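Long-range contacts in uncharacterized protein (Bacteroides eggerthii, PDB 4GDZ), which is of unknown function but belongs to the DUF4251 family, folds largely as an antiparallel beta sheet and carries a magnesium ion in the crystal: residues F56-T61 and T86-P91; V71-G76 and G101-I106. All coordinates share one frame; numbering follows the deposited sequence.

Interaction 1: F56-T61 and T86-P91; sequences FRNGQT and TVYPGP
The Tyr88 ring lies flat over the Phe56 ring in a face-to-face stack that joins two loops: the beta hairpin turn linking strands 46-55 and 61-74, and the loop between strands 77-85 and 94-100. The ring centroids are 3.9 Å apart and the planes only 13° from parallel. Tyr88 CD2 sits over the centre of the phenylalanine ring, and its CE2 comes within 3.5 Å of Phe56 CG. With CG anti to the backbone N (chi1 -176°), Tyr88 reaches out to meet Phe56, whose CG lies beside its own backbone N. Residues 56-60 form a type I turn with a G1 beta bulge: Phe56 N donates to Gln60 O at 2.9 Å and Gly59 N to Phe56 O at 3.0 Å, while a CB on Gly59 would collide with the carbonyl oxygen of Asn58. Asn58 stiffens the turn further, its OD1 accepting from Gln60 N at 3.0 Å in an Asx turn. Replacing Phe56 by an alanine would take away the whole ring stack and would probably leave Tyr88 less firmly oriented against the hairpin. A second subunit adds Phe132, edge-to-face with Tyr88, and Thr134 and Thr145, which bind the amide of Gln60, so the contact is part of a subunit interface. On the other loop, Thr86 OG1 accepts from Tyr88 N at 3.2 Å in an ST turn and is also hydrogen-bonded to Gly93 O. At the tyrosine tip, one water accepts from Asn58 N at 3.2 Å and also hydrogen-bonds Tyr88 OH at 3.1 Å.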
# COMPACT_ATOMS: atom_id res chain seq x y z
N PHE A 56 3.86 6.85 2.68
CA PHE A 56 3.93 6.66 4.13
C PHE A 56 3.59 5.22 4.52
O PHE A 56 2.83 4.54 3.84
CB PHE A 56 3.02 7.68 4.87
CG PHE A 56 3.37 9.11 4.55
CD1 PHE A 56 4.43 9.74 5.19
CD2 PHE A 56 2.73 9.77 3.52
CE1 PHE A 56 4.80 11.03 4.84
CE2 PHE A 56 3.09 11.05 3.18
CZ PHE A 56 4.13 11.69 3.82
N ARG A 57 4.11 4.80 5.67
CA ARG A 57 3.98 3.42 6.18
C ARG A 57 2.51 3.03 6.39
O ARG A 57 2.14 1.87 6.22
CB ARG A 57 4.72 3.32 7.54
CG ARG A 57 5.62 2.12 7.77
CD ARG A 57 6.42 2.32 9.05
NE ARG A 57 5.55 2.65 10.18
CZ ARG A 57 5.95 2.77 11.44
NH1 ARG A 57 7.22 2.57 11.78
NH2 ARG A 57 5.06 3.09 12.37
N ASN A 58 1.67 3.99 6.76
CA ASN A 58 0.26 3.70 6.97
C ASN A 58 -0.59 3.52 5.68
O ASN A 58 -1.81 3.23 5.75
CB ASN A 58 -0.37 4.75 7.91
CG ASN A 58 -0.25 6.17 7.38
OD1 ASN A 58 -0.02 6.40 6.18
ND2 ASN A 58 -0.41 7.15 8.27
N GLY A 59 0.05 3.70 4.51
CA GLY A 59 -0.66 3.55 3.21
C GLY A 59 -1.00 4.91 2.59
O GLY A 59 -1.44 4.99 1.45
N GLN A 60 -0.80 5.99 3.34
CA GLN A 60 -1.02 7.37 2.82
C GLN A 60 0.06 7.76 1.81
O GLN A 60 1.10 7.13 1.74
CB GLN A 60 -1.03 8.41 3.96
CG GLN A 60 -2.33 8.47 4.75
CD GLN A 60 -3.43 9.21 4.03
OE1 GLN A 60 -3.35 9.49 2.83
NE2 GLN A 60 -4.46 9.52 4.76
N THR A 61 -0.21 8.80 1.04
CA THR A 61 0.81 9.41 0.18
C THR A 61 0.69 10.94 0.32
O THR A 61 -0.28 11.43 0.87
CB THR A 61 0.57 9.08 -1.30
OG1 THR A 61 -0.68 9.64 -1.64
CG2 THR A 61 0.55 7.55 -1.58
N THR A 86 5.49 18.58 3.36
CA THR A 86 4.11 18.25 2.92
C THR A 86 3.08 18.56 4.01
O THR A 86 3.43 18.88 5.13
CB THR A 86 3.96 16.77 2.53
OG1 THR A 86 3.97 15.95 3.72
CG2 THR A 86 5.10 16.29 1.58
N VAL A 87 1.81 18.44 3.65
CA VAL A 87 0.70 18.68 4.55
C VAL A 87 0.50 17.47 5.52
O VAL A 87 -0.27 17.56 6.48
CB VAL A 87 -0.56 19.06 3.73
CG1 VAL A 87 -1.84 19.07 4.58
CG2 VAL A 87 -0.37 20.45 3.09
N TYR A 88 1.20 16.36 5.28
CA TYR A 88 1.15 15.22 6.23
C TYR A 88 1.69 15.76 7.59
O TYR A 88 2.81 16.22 7.65
CB TYR A 88 1.94 14.06 5.69
CG TYR A 88 1.88 12.80 6.51
CD1 TYR A 88 2.60 12.69 7.71
CD2 TYR A 88 1.14 11.71 6.10
CE1 TYR A 88 2.55 11.54 8.49
CE2 TYR A 88 1.10 10.54 6.86
CZ TYR A 88 1.80 10.46 8.05
OH TYR A 88 1.76 9.30 8.80
N PRO A 89 0.85 15.79 8.64
CA PRO A 89 1.25 16.54 9.84
C PRO A 89 2.40 15.86 10.58
O PRO A 89 2.52 14.62 10.55
CB PRO A 89 0.01 16.51 10.70
CG PRO A 89 -1.10 16.10 9.82
CD PRO A 89 -0.51 15.25 8.75
N GLY A 90 3.21 16.66 11.25
CA GLY A 90 4.25 16.15 12.12
C GLY A 90 5.54 15.74 11.44
O GLY A 90 5.70 15.89 10.23
N PRO A 91 6.50 15.21 12.23
CA PRO A 91 7.87 14.97 11.75
C PRO A 91 7.99 14.03 10.56
O PRO A 91 8.92 14.17 9.78
CB PRO A 91 8.60 14.39 12.98
CG PRO A 91 7.57 14.12 14.01
CD PRO A 91 6.34 14.91 13.67
O HOH W 1 2.89 6.47 8.30

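Interaction 2: V71-G76 and G101-I106; sequences VLVNQG and GTVSDI
Two flat groups are each met from above their plane. The carbonyl of Gly76 takes Val103 N from 51° out of its plane, and the carboxylate of Asp105 takes Ser104 OG over OD2, at 3.1 Å. The first bond is the one that crosses between the segments: Val103 N reaches Gly76 O at 2.9 Å and is nearly straight at the hydrogen (164°). Gly76 O takes this one hydrogen bond and, beside it, a weaker CA-H...O contact from Thr102 CA at 3.3 Å. Gln75 and Gly76 are the central residues of a type II' turn that closes the beta hairpin between strands 61-74 and 77-85, while the second segment enters strand 102-110 just past the sharp bend at Gly101. The contact thus brings a hairpin tip up to an outermost strand of the sheet. Farther in, Val73 CG1 and Val103 CG2 face each other loosely at 4.2 Å. Phe120 of strand 116-123 and Phe47 of strand 46-55 also pack on Val73. Because Gly76 enters through its carbonyl, the polar join is set by backbone geometry and owes little to side-chain identity, with the valines adding an apolar margin.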
# COMPACT_ATOMS: atom_id res chain seq x y z
N VAL A 71 16.45 10.28 -8.31
CA VAL A 71 17.64 9.43 -8.26
C VAL A 71 18.17 9.35 -9.69
O VAL A 71 17.48 8.90 -10.62
CB VAL A 71 17.36 8.02 -7.69
CG1 VAL A 71 18.64 7.19 -7.73
CG2 VAL A 71 16.81 8.10 -6.25
N LEU A 72 19.40 9.83 -9.86
CA LEU A 72 20.07 9.87 -11.16
C LEU A 72 21.30 8.98 -11.10
O LEU A 72 22.11 9.08 -10.18
CB LEU A 72 20.50 11.30 -11.49
CG LEU A 72 21.18 11.54 -12.85
CD1 LEU A 72 20.86 12.93 -13.37
CD2 LEU A 72 22.67 11.34 -12.72
N VAL A 73 21.44 8.10 -12.09
CA VAL A 73 22.59 7.24 -12.21
C VAL A 73 23.11 7.43 -13.62
O VAL A 73 22.35 7.35 -14.60
CB VAL A 73 22.28 5.75 -11.91
CG1 VAL A 73 23.46 4.86 -12.30
CG2 VAL A 73 21.91 5.57 -10.43
N ASN A 74 24.40 7.73 -13.73
CA ASN A 74 25.06 7.87 -15.02
C ASN A 74 26.39 7.15 -14.98
O ASN A 74 27.40 7.73 -14.58
CB ASN A 74 25.25 9.32 -15.40
CG ASN A 74 25.77 9.48 -16.82
OD1 ASN A 74 26.02 8.50 -17.53
ND2 ASN A 74 25.92 10.72 -17.25
N GLN A 75 26.33 5.87 -15.32
CA GLN A 75 27.47 4.96 -15.28
C GLN A 75 28.00 4.86 -13.84
O GLN A 75 27.23 4.49 -12.96
CB GLN A 75 28.46 5.29 -16.40
CG GLN A 75 27.79 4.96 -17.72
CD GLN A 75 28.54 5.36 -18.98
OE1 GLN A 75 29.41 6.23 -18.98
NE2 GLN A 75 28.15 4.76 -20.08
N GLY A 76 29.24 5.19 -13.55
CA GLY A 76 29.73 5.01 -12.17
C GLY A 76 29.42 6.15 -11.20
O GLY A 76 29.86 6.13 -10.05
N GLY A 101 27.82 11.35 -5.61
CA GLY A 101 29.08 10.63 -5.63
C GLY A 101 29.11 9.45 -6.58
O GLY A 101 28.72 9.55 -7.74
N THR A 102 29.62 8.33 -6.10
CA THR A 102 29.88 7.18 -6.94
C THR A 102 28.86 6.09 -6.64
O THR A 102 28.34 6.00 -5.53
CB THR A 102 31.29 6.63 -6.73
OG1 THR A 102 31.44 6.37 -5.34
CG2 THR A 102 32.38 7.64 -7.24
N VAL A 103 28.57 5.27 -7.65
CA VAL A 103 27.57 4.20 -7.56
C VAL A 103 28.29 2.88 -7.39
O VAL A 103 29.24 2.61 -8.09
CB VAL A 103 26.70 4.17 -8.83
CG1 VAL A 103 25.79 2.95 -8.86
CG2 VAL A 103 25.87 5.45 -8.91
N SER A 104 27.83 2.05 -6.46
CA SER A 104 28.47 0.77 -6.23
C SER A 104 27.45 -0.28 -5.82
O SER A 104 26.29 0.04 -5.49
CB SER A 104 29.51 0.91 -5.09
OG SER A 104 28.88 1.24 -3.86
N ASP A 105 27.92 -1.53 -5.84
CA ASP A 105 27.16 -2.69 -5.33
C ASP A 105 25.82 -2.84 -6.03
O ASP A 105 24.81 -3.02 -5.37
CB ASP A 105 26.94 -2.57 -3.80
CG ASP A 105 28.25 -2.39 -3.04
OD1 ASP A 105 29.13 -3.26 -3.18
OD2 ASP A 105 28.41 -1.38 -2.31
N ILE A 106 25.80 -2.79 -7.36
CA ILE A 106 24.54 -2.92 -8.12
C ILE A 106 24.09 -4.36 -8.13
O ILE A 106 24.87 -5.25 -8.48
CB ILE A 106 24.70 -2.46 -9.59
CG1 ILE A 106 25.08 -0.97 -9.67
CG2 ILE A 106 23.39 -2.68 -10.34
CD1 ILE A 106 25.78 -0.61 -10.97

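The middle of the chain lies between interactions 1 and 2, whose own centres are 29 Å apart and nearest atoms about 16 Å apart. Strands connect them: 61-74 runs from the hairpin turn of interaction 1 to the tip used in interaction 2, 77-85 returns to the tyrosine loop, and 94-100 leads back to the bend at Gly101. Interaction 1 meets a second subunit, whereas no other chain of the assembly touches the segments of interaction 2. A glycerol, probably from the crystallisation liquor, lies about 4 Å from the Phe56 side chain and another about 6 Å from that of Val103. Neither contact supplies the magnesium site at Asn147, Pro148, Asn151 and Asn153.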